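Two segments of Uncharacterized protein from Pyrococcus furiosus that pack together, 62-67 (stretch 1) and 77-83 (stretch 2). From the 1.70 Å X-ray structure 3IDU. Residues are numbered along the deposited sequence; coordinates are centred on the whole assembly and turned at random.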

# COMPACT_ATOMS: atom_id res chain seq x y z
N LEU A 62 -8.70 -9.38 -5.35
CA LEU A 62 -8.84 -8.52 -4.19
C LEU A 62 -8.88 -9.32 -2.91
O LEU A 62 -9.57 -10.35 -2.82
CB LEU A 62 -10.11 -7.67 -4.32
CG LEU A 62 -10.39 -6.59 -3.26
CD1 LEU A 62 -9.31 -5.53 -3.30
CD2 LEU A 62 -11.76 -5.98 -3.49
N TYR A 63 -8.15 -8.85 -1.91
CA TYR A 63 -8.09 -9.51 -0.62
C TYR A 63 -8.68 -8.66 0.49
O TYR A 63 -9.53 -9.12 1.25
CB TYR A 63 -6.64 -9.86 -0.27
CG TYR A 63 -6.50 -10.61 1.03
CD1 TYR A 63 -5.78 -10.07 2.10
CD2 TYR A 63 -7.09 -11.86 1.21
CE1 TYR A 63 -5.65 -10.75 3.30
CE2 TYR A 63 -6.97 -12.55 2.41
CZ TYR A 63 -6.25 -11.99 3.45
OH TYR A 63 -6.14 -12.68 4.64
N LYS A 64 -8.25 -7.41 0.60
CA LYS A 64 -8.77 -6.56 1.65
C LYS A 64 -8.87 -5.11 1.20
O LYS A 64 -8.10 -4.67 0.34
CB LYS A 64 -7.88 -6.66 2.89
CG LYS A 64 -8.46 -6.05 4.16
CD LYS A 64 -7.54 -6.32 5.34
CE LYS A 64 -8.07 -5.69 6.63
NZ LYS A 64 -7.16 -5.93 7.78
N ASN A 65 -9.81 -4.38 1.78
CA ASN A 65 -9.98 -2.98 1.43
C ASN A 65 -10.12 -2.10 2.65
O ASN A 65 -10.61 -2.53 3.70
CB ASN A 65 -11.18 -2.80 0.48
CG ASN A 65 -12.43 -3.48 0.98
OD1 ASN A 65 -12.91 -3.20 2.08
ND2 ASN A 65 -12.97 -4.39 0.17
N TRP A 66 -9.64 -0.87 2.51
CA TRP A 66 -9.67 0.13 3.57
C TRP A 66 -10.10 1.47 2.98
O TRP A 66 -9.91 1.72 1.79
CB TRP A 66 -8.28 0.36 4.15
CG TRP A 66 -7.65 -0.78 4.87
CD1 TRP A 66 -7.63 -0.99 6.21
CD2 TRP A 66 -6.83 -1.80 4.29
NE1 TRP A 66 -6.84 -2.07 6.51
CE2 TRP A 66 -6.34 -2.59 5.35
CE3 TRP A 66 -6.47 -2.13 2.98
CZ2 TRP A 66 -5.50 -3.69 5.14
CZ3 TRP A 66 -5.63 -3.21 2.77
CH2 TRP A 66 -5.16 -3.98 3.85
N THR A 67 -10.64 2.32 3.83
CA THR A 67 -11.04 3.66 3.45
C THR A 67 -10.28 4.50 4.47
O THR A 67 -10.58 4.42 5.67
CB THR A 67 -12.56 3.88 3.61
OG1 THR A 67 -13.26 3.18 2.58
CG2 THR A 67 -12.91 5.36 3.55
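Stretch 2 (77-83) VLTFNWT

Two side chains of stretch 1 reach across to the backbone of stretch 2 and hydrogen-bond to its carbonyls. The shorter bond is made by Tyr63, whose OH donates to Asn81 O at 2.6 Å; the second by Lys64, whose NZ donates to Thr79 O at 2.9 Å. Both acceptors are main-chain carbonyls, so the bonds use no side-chain atom of Asn81 or Thr79, whose CA-to-CB bonds point away from stretch 1. Lys64 achieves its reach with all four chi angles in t, a fully extended chain that spends its length crossing the gap.

Two waters extend this polar layer. One donates to Tyr63 OH at 2.8 Å and accepts a weak bond from Thr83 N at 3.4 Å; the other accepts from Lys64 NZ at 3.2 Å and from Asn81 N at 3.3 Å, so each long polar side chain is also tied to a backbone amide through solvent.

Stretch 2 is extended from Val77 to Trp82, with Thr83 outside the strand, and it runs roughly antiparallel to the strand of stretch 1, the N-to-C directions making an angle of 154°. The axes come no closer than 9.0 Å. At that spacing no main-chain hydrogen bonds join the two, and the contact is built by side chains. The register sets Lys64 opposite Phe80, CA to CA 7.8 Å, and Trp66 opposite Leu78, CA to CA 8.3 Å. Leu78 and Phe80 direct their CA-to-CB bonds toward stretch 1, while Thr79 between them turns away and offers its carbonyl instead.

The packing is mostly aromatic. Leu78, in the m,t rotamer, lays its CD1 over one face of the Trp66 indole, 3.8 Å from the centroid of the five-membered ring and 18° off its normal, a CH-pi contact; Leu78 CD1 lies 3.7 Å from Trp66 CG. The edge of the same indole meets Phe80, with Trp66 CH2 to Phe80 CD1 at 3.9 Å. Phe80 is buried and serves several neighbours: Lys64 CD rests 3.7 Å from Phe80 CB, so the aliphatic part of the lysine contributes packing on the way to its bond, and Tyr63 CE1 approaches Phe80 CD2 at 3.6 Å in an oblique ring pair. Farther along, Trp82 turns an edge toward the face of Tyr63, with Tyr63 CZ to Trp82 CD1 at 4.3 Å.

The rule to read here is economy: Tyr63 and Lys64 each combine apolar packing with a polar tip that finds a carbonyl.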

# COMPACT_ATOMS: atom_id res chain seq x y z
N VAL A 77 -0.13 3.09 8.91
CA VAL A 77 0.25 1.71 8.71
C VAL A 77 -0.99 0.85 8.85
O VAL A 77 -1.61 0.79 9.91
CB VAL A 77 1.31 1.25 9.74
CG1 VAL A 77 1.70 -0.20 9.48
CG2 VAL A 77 2.54 2.14 9.65
N LEU A 78 -1.37 0.21 7.74
CA LEU A 78 -2.53 -0.66 7.71
C LEU A 78 -2.00 -2.07 7.80
O LEU A 78 -0.96 -2.39 7.24
CB LEU A 78 -3.28 -0.47 6.39
CG LEU A 78 -3.64 0.96 6.01
CD1 LEU A 78 -4.43 0.95 4.71
CD2 LEU A 78 -4.46 1.60 7.12
N THR A 79 -2.71 -2.93 8.52
CA THR A 79 -2.23 -4.30 8.65
C THR A 79 -3.25 -5.31 8.18
O THR A 79 -4.45 -5.03 8.11
CB THR A 79 -1.89 -4.62 10.12
OG1 THR A 79 -3.07 -4.49 10.92
CG2 THR A 79 -0.82 -3.68 10.64
N PHE A 80 -2.76 -6.49 7.83
CA PHE A 80 -3.62 -7.58 7.40
C PHE A 80 -2.86 -8.88 7.56
O PHE A 80 -1.65 -8.95 7.30
CB PHE A 80 -4.08 -7.40 5.94
CG PHE A 80 -2.99 -7.56 4.92
CD1 PHE A 80 -2.22 -6.47 4.52
CD2 PHE A 80 -2.74 -8.81 4.34
CE1 PHE A 80 -1.22 -6.62 3.55
CE2 PHE A 80 -1.75 -8.97 3.38
CZ PHE A 80 -0.98 -7.87 2.98
N ASN A 81 -3.55 -9.91 8.03
CA ASN A 81 -2.93 -11.21 8.21
C ASN A 81 -3.27 -12.09 7.02
O ASN A 81 -4.33 -11.94 6.41
CB ASN A 81 -3.42 -11.88 9.50
CG ASN A 81 -3.18 -11.02 10.73
OD1 ASN A 81 -2.16 -10.33 10.84
ND2 ASN A 81 -4.12 -11.07 11.67
N TRP A 82 -2.38 -13.02 6.70
CA TRP A 82 -2.59 -13.93 5.59
C TRP A 82 -2.03 -15.31 5.90
O TRP A 82 -0.83 -15.46 6.15
CB TRP A 82 -1.95 -13.38 4.32
CG TRP A 82 -2.10 -14.29 3.14
CD1 TRP A 82 -3.22 -14.97 2.76
CD2 TRP A 82 -1.11 -14.58 2.15
NE1 TRP A 82 -2.99 -15.67 1.59
CE2 TRP A 82 -1.70 -15.44 1.19
CE3 TRP A 82 0.23 -14.19 1.97
CZ2 TRP A 82 -1.00 -15.92 0.08
CZ3 TRP A 82 0.92 -14.66 0.86
CH2 TRP A 82 0.30 -15.52 -0.07
N THR A 83 -2.91 -16.30 5.87
CA THR A 83 -2.51 -17.68 6.13
C THR A 83 -2.68 -18.48 4.84
O THR A 83 -3.78 -18.96 4.54
CB THR A 83 -3.39 -18.31 7.22
OG1 THR A 83 -3.41 -17.46 8.37
CG2 THR A 83 -2.84 -19.68 7.62
O HOH W 1 -5.97 -15.52 4.70
O HOH W 2 -6.74 -9.08 7.87